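Local atomic coordinates of leucine aminopeptidase 2 (Saccharomyces cerevisiae, PDB entry 2XQ0), a protein that cleaves amino acids from the N-terminus of short peptides, preferring di- and tripeptides, with a zinc ion, and has weak epoxide hydrolase activity in vitro. Residues A[204-209]-A[277-282]; A[255-260]-A[305-310]; A[299-304]-A[329-334]; A[309-314]-A[420-425]. All blocks are in the same frame, centred on the assembly; numbering follows the deposited sequence.

Contact 1 of 4, residues A[204-209]-A[277-282]; sequences AYLIGI and ESPNMT. With BES (2-(3-amino-2-hydroxy-4-phenyl-butyrylamino)-4-methyl-pentanoic acid), chain B.
The ring of Y205 meets E277 edge-on. OE2 of E277 lies near the ring plane, 4.4 Å from CE1 of Y205. CG of L206 lies over one face of the same ring, toward the rim. A water bridges the two polar ends, 2.9 Å from OH of Y205 and close to OE2 of E277. E277 reaches this place by a folded chain: CG sits between the backbone N and the carbonyl carbon (chi1 69°), and the chain bends at chi2 (-92°). The other carboxylate oxygen, OE1 of E277, accepts a hydrogen bond from the amine N2 of bestatin at 2.8 Å.

L206 crosses both E277 and P279 at about a right angle. Its CD2 is 4.0 Å from CG of E277, and its CB is 3.6 Å from CD of P279. OG of S278 donates to the carbonyl O of L206 at 3.1 Å, coming from above the carbonyl plane. At G208 a CB would come too close to OG of S278.

E277 is a substrate-binding residue in the sequence GGMES, probably the counterpart of the GXMEN motif of M1 aminopeptidases, with S278 in place of the asparagine. The contact joins the 204-209 loop to this site. There E277 holds the amine of bestatin, consistent with recognition of a substrate's free N-terminus.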
# COMPACT_ATOMS: atom_id res chain seq x y z
N ALA A 204 10.19 -12.16 1.22
CA ALA A 204 10.26 -12.02 -0.24
C ALA A 204 9.35 -10.91 -0.78
O ALA A 204 9.65 -10.31 -1.81
CB ALA A 204 9.94 -13.35 -0.93
N TYR A 205 8.23 -10.65 -0.11
CA TYR A 205 7.24 -9.75 -0.69
C TYR A 205 7.77 -8.30 -0.67
O TYR A 205 7.24 -7.45 -1.36
CB TYR A 205 5.88 -9.86 0.00
CG TYR A 205 5.78 -9.14 1.33
CD1 TYR A 205 5.58 -7.76 1.39
CD2 TYR A 205 5.87 -9.84 2.52
CE1 TYR A 205 5.48 -7.11 2.59
CE2 TYR A 205 5.79 -9.19 3.73
CZ TYR A 205 5.59 -7.83 3.77
OH TYR A 205 5.50 -7.19 4.97
N LEU A 206 8.83 -8.05 0.11
CA LEU A 206 9.44 -6.72 0.21
C LEU A 206 10.52 -6.48 -0.84
O LEU A 206 11.02 -5.36 -0.98
CB LEU A 206 10.03 -6.51 1.60
CG LEU A 206 8.98 -6.31 2.70
CD1 LEU A 206 9.66 -6.16 4.05
CD2 LEU A 206 8.16 -5.09 2.38
N ILE A 207 10.89 -7.52 -1.58
CA ILE A 207 11.87 -7.34 -2.63
C ILE A 207 11.32 -6.36 -3.64
O ILE A 207 10.13 -6.39 -3.98
CB ILE A 207 12.26 -8.65 -3.31
CG1 ILE A 207 13.11 -9.50 -2.36
CG2 ILE A 207 13.04 -8.37 -4.60
CD1 ILE A 207 14.45 -8.84 -2.04
N GLY A 208 12.18 -5.45 -4.08
CA GLY A 208 11.79 -4.46 -5.06
C GLY A 208 12.88 -4.29 -6.09
O GLY A 208 14.07 -4.30 -5.75
N ILE A 209 12.47 -4.17 -7.35
CA ILE A 209 13.43 -3.90 -8.42
C ILE A 209 12.80 -2.98 -9.45
O ILE A 209 11.62 -3.11 -9.78
CB ILE A 209 13.90 -5.21 -9.10
CG1 ILE A 209 14.92 -4.90 -10.20
CG2 ILE A 209 12.72 -5.93 -9.72
CD1 ILE A 209 15.63 -6.13 -10.72
N GLU A 277 6.50 -0.03 0.42
CA GLU A 277 7.56 0.15 1.41
C GLU A 277 8.75 -0.80 1.25
O GLU A 277 9.25 -1.32 2.25
CB GLU A 277 6.95 -0.06 2.80
CG GLU A 277 6.52 -1.53 3.12
CD GLU A 277 5.05 -1.87 2.76
OE1 GLU A 277 4.43 -1.17 1.93
OE2 GLU A 277 4.52 -2.86 3.32
N SER A 278 9.24 -1.04 0.03
CA SER A 278 10.44 -1.85 -0.12
C SER A 278 11.55 -1.22 0.67
O SER A 278 11.80 -0.03 0.52
CB SER A 278 10.87 -1.95 -1.57
OG SER A 278 9.96 -2.74 -2.29
N PRO A 279 12.23 -2.01 1.51
CA PRO A 279 13.35 -1.51 2.33
C PRO A 279 14.45 -0.86 1.52
O PRO A 279 14.95 -1.45 0.56
CB PRO A 279 13.89 -2.78 3.00
CG PRO A 279 12.76 -3.71 3.01
CD PRO A 279 11.95 -3.43 1.77
N ASN A 280 14.84 0.34 1.93
CA ASN A 280 15.86 1.12 1.24
C ASN A 280 15.44 1.65 -0.13
O ASN A 280 16.24 2.30 -0.81
CB ASN A 280 17.18 0.36 1.13
CG ASN A 280 17.82 0.09 2.48
OD1 ASN A 280 18.03 -1.06 2.87
ND2 ASN A 280 18.14 1.14 3.20
N MET A 281 14.20 1.41 -0.54
CA MET A 281 13.72 2.01 -1.79
C MET A 281 12.21 2.03 -1.84
O MET A 281 11.61 1.17 -2.46
CB MET A 281 14.28 1.28 -3.02
CG MET A 281 14.11 2.02 -4.36
SD MET A 281 14.79 3.70 -4.44
CE MET A 281 16.54 3.34 -4.17
N THR A 282 11.61 3.00 -1.18
CA THR A 282 10.16 3.19 -1.26
C THR A 282 9.76 3.45 -2.71
O THR A 282 10.37 4.27 -3.38
CB THR A 282 9.77 4.39 -0.35
OG1 THR A 282 9.82 3.97 1.01
CG2 THR A 282 8.35 4.88 -0.67
N2 BES B . 2.30 -1.96 0.36
C1 BES B . 1.08 -1.23 0.63
C6 BES B . 0.14 -1.31 -0.58
C7 BES B . -0.28 -2.75 -0.81
C8 BES B . -0.70 -3.52 0.26
C12 BES B . -0.23 -3.30 -2.09
C9 BES B . -1.08 -4.85 0.06
C11 BES B . -0.61 -4.62 -2.29
C10 BES B . -1.04 -5.39 -1.22
C2 BES B . 1.38 0.24 0.96
O2 BES B . 2.27 0.43 2.06
C3 BES B . 0.07 0.89 1.26
O3 BES B . -0.54 0.66 2.30
N1 BES B . -0.29 1.69 0.26
C4 BES B . -1.48 2.50 0.15
C13 BES B . -1.01 3.88 0.59
C14 BES B . -1.88 4.47 1.69
C15 BES B . -1.11 5.54 2.45
C16 BES B . -2.42 3.40 2.64
C5 BES B . -1.83 2.55 -1.31
O1 BES B . -3.02 2.74 -1.65
O4 BES B . -0.90 2.38 -2.15
O HOH W 1 5.80 -4.33 5.06

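Contact 2 of 4, residues A[255-260]-A[305-310]; sequences FEYEWG and HSWSGN. With ZN (zinc ion), chain C.
F255 presents a ring face to the edge of the W307 indole. The centroids of the F255 ring and the five-membered ring of W307 are 5.2 Å apart, with the planes at 69°, an offset edge-to-face pair. The backbone of F255 also takes part, its O lying near the indole plane, 3.2 Å from CZ2 of W307. K419 makes a cation-pi contact with the F255 ring. Next comes Y257, whose ring edge points at the face of the six-membered ring of W307, with the planes at 63°. CD1 of Y257 is 4.0 Å from CH2 of W307. CG of W307 is anti to the carbonyl carbon (chi1 -67°), which puts it on the side of F255 and Y257. An alanine at W307 would probably open a gap between F255 and Y257 and leave both rings without their aromatic partner.

Y257 also touches S306: its CE1 is 3.3 Å from OG of S306, which lies in the ring plane and is hydrogen-bonded to O of L303. W259 follows, with a weak hydrogen bond from its NE1 to O of S306 at 3.3 Å. CZ2 of W259 packs on CB of N310 at 3.6 Å.

The contact is mostly aromatic packing on one flank of helix 297-311. H305, on the same segment, binds the zinc ion through NE2 at 2.0 Å, and its ND1 donates to O of S308, a bond that would help fix the ring's rotation.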
# COMPACT_ATOMS: atom_id res chain seq x y z
N PHE A 255 12.30 4.24 17.81
CA PHE A 255 13.73 4.29 18.09
C PHE A 255 14.52 4.41 16.78
O PHE A 255 13.93 4.40 15.71
CB PHE A 255 14.20 3.09 18.92
CG PHE A 255 13.74 1.76 18.40
CD1 PHE A 255 12.90 0.94 19.16
CD2 PHE A 255 14.16 1.31 17.16
CE1 PHE A 255 12.49 -0.30 18.69
CE2 PHE A 255 13.74 0.06 16.68
CZ PHE A 255 12.90 -0.73 17.44
N GLU A 256 15.84 4.50 16.88
CA GLU A 256 16.68 4.75 15.71
C GLU A 256 16.30 3.89 14.51
O GLU A 256 15.97 2.71 14.65
CB GLU A 256 18.16 4.56 16.04
CG GLU A 256 19.10 5.10 14.97
CD GLU A 256 20.52 4.56 15.07
OE1 GLU A 256 20.70 3.35 15.33
OE2 GLU A 256 21.47 5.35 14.86
N TYR A 257 16.35 4.51 13.34
CA TYR A 257 16.05 3.84 12.08
C TYR A 257 17.30 3.05 11.75
O TYR A 257 18.38 3.62 11.68
CB TYR A 257 15.78 4.92 11.03
CG TYR A 257 15.63 4.49 9.58
CD1 TYR A 257 14.42 4.01 9.09
CD2 TYR A 257 16.70 4.61 8.69
CE1 TYR A 257 14.27 3.64 7.75
CE2 TYR A 257 16.57 4.24 7.35
CZ TYR A 257 15.35 3.77 6.89
OH TYR A 257 15.22 3.42 5.56
N GLU A 258 17.20 1.75 11.54
CA GLU A 258 18.42 0.95 11.43
C GLU A 258 18.74 0.45 10.01
O GLU A 258 19.68 -0.32 9.83
CB GLU A 258 18.37 -0.23 12.40
CG GLU A 258 17.36 -1.29 12.02
CD GLU A 258 17.06 -2.24 13.17
OE1 GLU A 258 16.17 -1.91 14.00
OE2 GLU A 258 17.70 -3.32 13.25
N TRP A 259 17.99 0.91 9.01
CA TRP A 259 18.17 0.46 7.63
C TRP A 259 19.22 1.25 6.83
O TRP A 259 19.47 0.94 5.66
CB TRP A 259 16.83 0.47 6.89
CG TRP A 259 15.77 -0.37 7.58
CD1 TRP A 259 15.01 0.00 8.66
CD2 TRP A 259 15.36 -1.70 7.24
NE1 TRP A 259 14.16 -1.02 9.00
CE2 TRP A 259 14.35 -2.07 8.15
CE3 TRP A 259 15.76 -2.62 6.26
CZ2 TRP A 259 13.74 -3.32 8.10
CZ3 TRP A 259 15.13 -3.86 6.20
CH2 TRP A 259 14.14 -4.20 7.12
N GLY A 260 19.82 2.27 7.43
CA GLY A 260 20.82 3.06 6.73
C GLY A 260 20.20 4.21 5.95
O GLY A 260 19.91 5.27 6.50
N HIS A 305 6.35 1.96 7.87
CA HIS A 305 6.52 0.54 7.54
C HIS A 305 7.92 0.03 7.89
O HIS A 305 8.11 -1.16 8.20
CB HIS A 305 6.25 0.28 6.06
CG HIS A 305 4.84 -0.06 5.76
ND1 HIS A 305 4.17 -1.08 6.40
CD2 HIS A 305 3.96 0.47 4.87
CE1 HIS A 305 2.93 -1.15 5.93
NE2 HIS A 305 2.78 -0.22 5.00
N SER A 306 8.89 0.93 7.87
CA SER A 306 10.27 0.53 8.19
C SER A 306 10.25 -0.25 9.50
O SER A 306 10.95 -1.25 9.65
CB SER A 306 11.19 1.74 8.30
OG SER A 306 11.26 2.40 7.06
N TRP A 307 9.42 0.20 10.44
CA TRP A 307 9.19 -0.54 11.68
C TRP A 307 8.09 -1.61 11.58
O TRP A 307 8.34 -2.80 11.79
CB TRP A 307 8.92 0.43 12.84
CG TRP A 307 10.10 1.28 13.21
CD1 TRP A 307 11.04 1.00 14.17
CD2 TRP A 307 10.49 2.53 12.64
NE1 TRP A 307 11.98 1.99 14.22
CE2 TRP A 307 11.67 2.95 13.30
CE3 TRP A 307 9.96 3.34 11.62
CZ2 TRP A 307 12.31 4.14 12.99
CZ3 TRP A 307 10.60 4.53 11.32
CH2 TRP A 307 11.78 4.92 12.00
N SER A 308 6.86 -1.18 11.26
CA SER A 308 5.72 -2.08 11.27
C SER A 308 5.50 -2.66 9.90
O SER A 308 4.84 -2.06 9.07
CB SER A 308 4.46 -1.34 11.71
OG SER A 308 4.36 -0.12 11.01
N GLY A 309 6.06 -3.83 9.68
CA GLY A 309 5.97 -4.48 8.39
C GLY A 309 7.34 -5.00 8.02
O GLY A 309 7.51 -6.19 7.80
N ASN A 310 8.32 -4.10 7.99
CA ASN A 310 9.65 -4.44 7.52
C ASN A 310 10.52 -5.07 8.60
O ASN A 310 11.09 -6.14 8.40
CB ASN A 310 10.32 -3.23 6.89
CG ASN A 310 9.55 -2.71 5.67
OD1 ASN A 310 8.46 -3.20 5.35
ND2 ASN A 310 10.11 -1.73 4.99
ZN ZN C . 1.03 0.29 4.07

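Contact 3 of 4, residues A[299-304]-A[329-334]; sequences IAHELA and YLERRI. With ZN (zinc ion), chain C; BES (2-(3-amino-2-hydroxy-4-phenyl-butyrylamino)-4-methyl-pentanoic acid), chain B.
H301 and E331 meet because both side chains leave their helices the same way. CG of H301 is anti to its backbone N (chi1 -172°), and so is CG of E331 (chi1 171°), whose chain then runs extended. ND1 of H301 donates a nearly straight hydrogen bond to OE1 of E331 at 2.7 Å. The acceptor lies in the imidazole plane, while the donor stands above the carboxylate plane. The two planes are 84° apart. A methyl of bestatin, C15, lies over one face of the H301 ring.

Apolar contacts pack the helices, and the axes of segments 299-304 and 329-334 approach to 8.4 Å. CB of A304 is 3.8 Å from CB of L330, and CB of A300 is 4.3 Å from CG2 of I334. An alanine at E331 would probably leave ND1 of H301 without its acceptor and the imidazole less firmly oriented.

NE2 of H301 binds the zinc ion at 2.2 Å, and H305, E324, and O2 and O3 of bestatin complete its ligands. H301, E302 and H305 form the HExxH motif, with E302 the proton acceptor. E331 is thus a second-shell residue. Its carboxylate probably helps hold the H301 ring in orientation for the metal and would tend to strengthen the imidazole as an electron donor.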
# COMPACT_ATOMS: atom_id res chain seq x y z
N ILE A 299 4.32 9.41 2.29
CA ILE A 299 5.70 9.10 2.64
C ILE A 299 5.85 8.80 4.15
O ILE A 299 6.63 7.95 4.52
CB ILE A 299 6.70 10.18 2.19
CG1 ILE A 299 6.60 10.43 0.68
CG2 ILE A 299 8.12 9.72 2.49
CD1 ILE A 299 7.06 9.23 -0.16
N ALA A 300 5.11 9.49 5.02
CA ALA A 300 5.09 9.11 6.43
C ALA A 300 4.58 7.68 6.60
O ALA A 300 5.02 6.95 7.48
CB ALA A 300 4.23 10.07 7.22
N HIS A 301 3.62 7.29 5.75
CA HIS A 301 3.12 5.92 5.73
C HIS A 301 4.20 4.90 5.38
O HIS A 301 4.48 4.02 6.16
CB HIS A 301 1.93 5.78 4.77
CG HIS A 301 1.26 4.45 4.87
ND1 HIS A 301 0.21 4.20 5.73
CD2 HIS A 301 1.52 3.27 4.25
CE1 HIS A 301 -0.16 2.93 5.63
NE2 HIS A 301 0.62 2.35 4.74
N GLU A 302 4.81 5.02 4.21
CA GLU A 302 5.84 4.07 3.81
C GLU A 302 7.00 4.10 4.79
O GLU A 302 7.63 3.08 5.05
CB GLU A 302 6.39 4.40 2.42
CG GLU A 302 5.33 4.64 1.35
CD GLU A 302 4.40 3.47 1.18
OE1 GLU A 302 3.31 3.67 0.61
OE2 GLU A 302 4.76 2.35 1.62
N LEU A 303 7.30 5.27 5.33
CA LEU A 303 8.38 5.37 6.31
C LEU A 303 8.06 4.58 7.57
O LEU A 303 8.94 3.93 8.12
CB LEU A 303 8.59 6.83 6.71
CG LEU A 303 9.50 7.04 7.91
CD1 LEU A 303 10.92 6.59 7.58
CD2 LEU A 303 9.49 8.52 8.29
N ALA A 304 6.83 4.67 8.07
CA ALA A 304 6.48 3.94 9.29
C ALA A 304 6.60 2.43 9.09
O ALA A 304 6.94 1.69 10.03
CB ALA A 304 5.09 4.33 9.78
N TYR A 329 -1.45 3.70 12.38
CA TYR A 329 -1.31 4.26 13.73
C TYR A 329 -0.04 5.10 13.84
O TYR A 329 -0.06 6.29 14.20
CB TYR A 329 -1.37 3.17 14.83
CG TYR A 329 -1.13 3.76 16.20
CD1 TYR A 329 -2.14 4.40 16.90
CD2 TYR A 329 0.14 3.74 16.76
CE1 TYR A 329 -1.91 4.99 18.13
CE2 TYR A 329 0.39 4.33 17.96
CZ TYR A 329 -0.64 4.96 18.65
OH TYR A 329 -0.38 5.54 19.85
N LEU A 330 1.08 4.49 13.48
CA LEU A 330 2.36 5.19 13.53
C LEU A 330 2.43 6.44 12.62
O LEU A 330 2.90 7.48 13.04
CB LEU A 330 3.52 4.24 13.23
CG LEU A 330 3.72 3.17 14.30
CD1 LEU A 330 4.73 2.10 13.84
CD2 LEU A 330 4.13 3.80 15.65
N GLU A 331 1.95 6.31 11.39
CA GLU A 331 1.85 7.41 10.43
C GLU A 331 1.14 8.60 11.06
O GLU A 331 1.62 9.74 11.00
CB GLU A 331 1.04 6.93 9.22
CG GLU A 331 0.64 8.00 8.19
CD GLU A 331 -0.38 7.47 7.18
OE1 GLU A 331 -0.76 6.26 7.25
OE2 GLU A 331 -0.81 8.26 6.31
N ARG A 332 -0.01 8.34 11.67
CA ARG A 332 -0.79 9.38 12.31
C ARG A 332 -0.12 9.96 13.57
O ARG A 332 -0.28 11.13 13.86
CB ARG A 332 -2.24 8.96 12.54
CG ARG A 332 -2.97 8.80 11.20
CD ARG A 332 -4.39 8.35 11.35
NE ARG A 332 -4.98 8.21 10.03
CZ ARG A 332 -5.95 7.36 9.72
NH1 ARG A 332 -6.46 6.55 10.64
NH2 ARG A 332 -6.38 7.30 8.47
N ARG A 333 0.68 9.16 14.27
CA ARG A 333 1.52 9.73 15.34
C ARG A 333 2.58 10.71 14.77
O ARG A 333 2.87 11.77 15.35
CB ARG A 333 2.20 8.61 16.15
CG ARG A 333 1.24 7.80 17.04
CD ARG A 333 0.67 8.63 18.21
NE ARG A 333 1.75 9.24 18.99
CZ ARG A 333 2.43 8.61 19.94
NH1 ARG A 333 2.13 7.35 20.26
NH2 ARG A 333 3.40 9.23 20.58
N ILE A 334 3.16 10.38 13.62
CA ILE A 334 4.17 11.25 13.00
C ILE A 334 3.55 12.60 12.64
O ILE A 334 4.05 13.65 13.04
CB ILE A 334 4.82 10.59 11.78
CG1 ILE A 334 5.72 9.43 12.23
CG2 ILE A 334 5.64 11.59 10.98
CD1 ILE A 334 6.03 8.43 11.11
ZN ZN C . 1.03 0.29 4.07
N2 BES B . 2.30 -1.96 0.36
C1 BES B . 1.08 -1.23 0.63
C6 BES B . 0.14 -1.31 -0.58
C7 BES B . -0.28 -2.75 -0.81
C8 BES B . -0.70 -3.52 0.26
C12 BES B . -0.23 -3.30 -2.09
C9 BES B . -1.08 -4.85 0.06
C11 BES B . -0.61 -4.62 -2.29
C10 BES B . -1.04 -5.39 -1.22
C2 BES B . 1.38 0.24 0.96
O2 BES B . 2.27 0.43 2.06
C3 BES B . 0.07 0.89 1.26
O3 BES B . -0.54 0.66 2.30
N1 BES B . -0.29 1.69 0.26
C4 BES B . -1.48 2.50 0.15
C13 BES B . -1.01 3.88 0.59
C14 BES B . -1.88 4.47 1.69
C15 BES B . -1.11 5.54 2.45
C16 BES B . -2.42 3.40 2.64
C5 BES B . -1.83 2.55 -1.31
O1 BES B . -3.02 2.74 -1.65
O4 BES B . -0.90 2.38 -2.15

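Contact 4 of 4, residues A[309-314]-A[420-425]; sequences GNLVTN and KFAKKS
L311 lies over A422, with its CG 3.9 Å from CB of A422. With CG anti to the backbone N (chi1 -170°), L311 turns its branches onto A422 and K423. CD1 of L311 reaches CG of K423 at 4.1 Å. V312 meets F421 with both of its branches. CG1 of V312 is 3.7 Å from CB of F421, while CG2 of V312 is 3.4 Å from O of F421.

F421 to K424 is a type II turn that leads from helix 407-420 into strand 424-426. K423 occupies its third position and takes the positive phi (74°) usual there. From this turn N of K423 donates to O of L311 at 2.7 Å. Beyond it the backbones pair in parallel. N of T313 donates to O of K424 at 3.2 Å, and T313 and S425 form a parallel bridge, with a CA-H...O contact of 3.1 Å from CA of S425 to O of T313. The short two-stranded sheet so formed ties the end of helix 297-311 to the chain beyond helix 407-420.

Two hydroxyls have further bonds. OG1 of T313 donates to O of G309 at 2.7 Å, and OG of S425 is hydrogen-bonded to O of P161. NZ of K164 is hydrogen-bonded to OG1 of T313 and to O of L311 and K424, and its charge would probably polarise both carbonyls. One ammonium group thus draws together oxygens from both segments, adding a polar link to the backbone bonds and the apolar contacts.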
# COMPACT_ATOMS: atom_id res chain seq x y z
N GLY A 309 6.06 -3.83 9.68
CA GLY A 309 5.97 -4.48 8.39
C GLY A 309 7.34 -5.00 8.02
O GLY A 309 7.51 -6.19 7.80
N ASN A 310 8.32 -4.10 7.99
CA ASN A 310 9.65 -4.44 7.52
C ASN A 310 10.52 -5.07 8.60
O ASN A 310 11.09 -6.14 8.40
CB ASN A 310 10.32 -3.23 6.89
CG ASN A 310 9.55 -2.71 5.67
OD1 ASN A 310 8.46 -3.20 5.35
ND2 ASN A 310 10.11 -1.73 4.99
N LEU A 311 10.58 -4.41 9.75
CA LEU A 311 11.35 -4.88 10.89
C LEU A 311 10.58 -5.98 11.63
O LEU A 311 11.14 -7.03 11.99
CB LEU A 311 11.65 -3.70 11.82
CG LEU A 311 12.65 -4.01 12.94
CD1 LEU A 311 13.97 -4.47 12.33
CD2 LEU A 311 12.86 -2.79 13.85
N VAL A 312 9.29 -5.73 11.84
CA VAL A 312 8.41 -6.67 12.52
C VAL A 312 7.28 -7.01 11.57
O VAL A 312 6.56 -6.12 11.14
CB VAL A 312 7.83 -6.06 13.82
CG1 VAL A 312 6.76 -6.96 14.39
CG2 VAL A 312 8.92 -5.81 14.85
N THR A 313 7.14 -8.27 11.20
CA THR A 313 6.30 -8.66 10.07
C THR A 313 5.15 -9.59 10.46
O THR A 313 5.31 -10.43 11.32
CB THR A 313 7.16 -9.36 9.01
OG1 THR A 313 8.32 -8.57 8.75
CG2 THR A 313 6.37 -9.57 7.70
N ASN A 314 4.00 -9.44 9.80
CA ASN A 314 2.93 -10.39 10.02
C ASN A 314 3.33 -11.77 9.52
O ASN A 314 3.94 -11.91 8.45
CB ASN A 314 1.62 -9.93 9.35
CG ASN A 314 1.82 -9.43 7.92
OD1 ASN A 314 2.78 -9.78 7.25
ND2 ASN A 314 0.90 -8.61 7.44
N LYS A 420 11.20 -6.34 20.70
CA LYS A 420 11.02 -7.77 20.95
C LYS A 420 10.98 -8.56 19.65
O LYS A 420 11.63 -9.60 19.50
CB LYS A 420 9.74 -8.01 21.75
CG LYS A 420 9.42 -9.47 22.03
CD LYS A 420 8.16 -9.61 22.88
CE LYS A 420 7.88 -11.07 23.23
NZ LYS A 420 6.49 -11.28 23.73
N PHE A 421 10.23 -8.05 18.69
CA PHE A 421 10.00 -8.78 17.45
C PHE A 421 10.87 -8.31 16.30
O PHE A 421 10.66 -8.71 15.15
CB PHE A 421 8.51 -8.75 17.07
CG PHE A 421 7.65 -9.50 18.04
CD1 PHE A 421 7.63 -10.89 18.03
CD2 PHE A 421 6.91 -8.83 19.00
CE1 PHE A 421 6.86 -11.60 18.94
CE2 PHE A 421 6.14 -9.53 19.93
CZ PHE A 421 6.11 -10.91 19.89
N ALA A 422 11.86 -7.47 16.59
CA ALA A 422 12.71 -6.98 15.51
C ALA A 422 13.29 -8.15 14.72
O ALA A 422 13.85 -9.08 15.30
CB ALA A 422 13.83 -6.07 16.04
N LYS A 423 13.14 -8.10 13.41
CA LYS A 423 13.71 -9.11 12.51
C LYS A 423 13.00 -10.45 12.54
O LYS A 423 13.52 -11.44 12.03
CB LYS A 423 15.21 -9.28 12.78
CG LYS A 423 16.01 -8.01 12.52
CD LYS A 423 17.48 -8.15 12.91
CE LYS A 423 18.22 -6.84 12.67
NZ LYS A 423 19.71 -7.01 12.74
N LYS A 424 11.79 -10.46 13.11
CA LYS A 424 11.02 -11.68 13.24
C LYS A 424 9.62 -11.46 12.69
O LYS A 424 9.28 -10.36 12.24
CB LYS A 424 10.95 -12.11 14.72
CG LYS A 424 12.32 -12.40 15.35
CD LYS A 424 12.19 -12.62 16.84
CE LYS A 424 13.53 -12.97 17.45
NZ LYS A 424 13.38 -13.60 18.80
N SER A 425 8.83 -12.52 12.69
CA SER A 425 7.45 -12.46 12.22
C SER A 425 6.54 -12.92 13.34
O SER A 425 6.97 -13.65 14.24
CB SER A 425 7.27 -13.35 11.00
OG SER A 425 8.12 -12.90 9.94

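Overall arrangement
Helix 297-311 runs through contacts 2, 3 and 4, and contact 1 packs against it beside bestatin. Contacts 2 and 4 are closest, their centres about 9 Å apart. They share G309 and N310, and N of V312 probably hydrogen-bonds to O of W307 at 3.1 Å. Contacts 2 and 3, about 11 Å apart between centres, each supply one histidine to the zinc ion. Two probable hydrogen bonds join contact 1 to contact 2: ND2 of N310 to O of E277 at 2.9 Å, and ND2 of N280 to O of W259 at 2.8 Å. The E277 side chain is about 4 Å from the zinc ion. Contacts 1 and 3 both touch bestatin, though their centres are about 17 Å apart. In contact 4 the side chains of N310 and N314 are about 8 and 9 Å from bestatin.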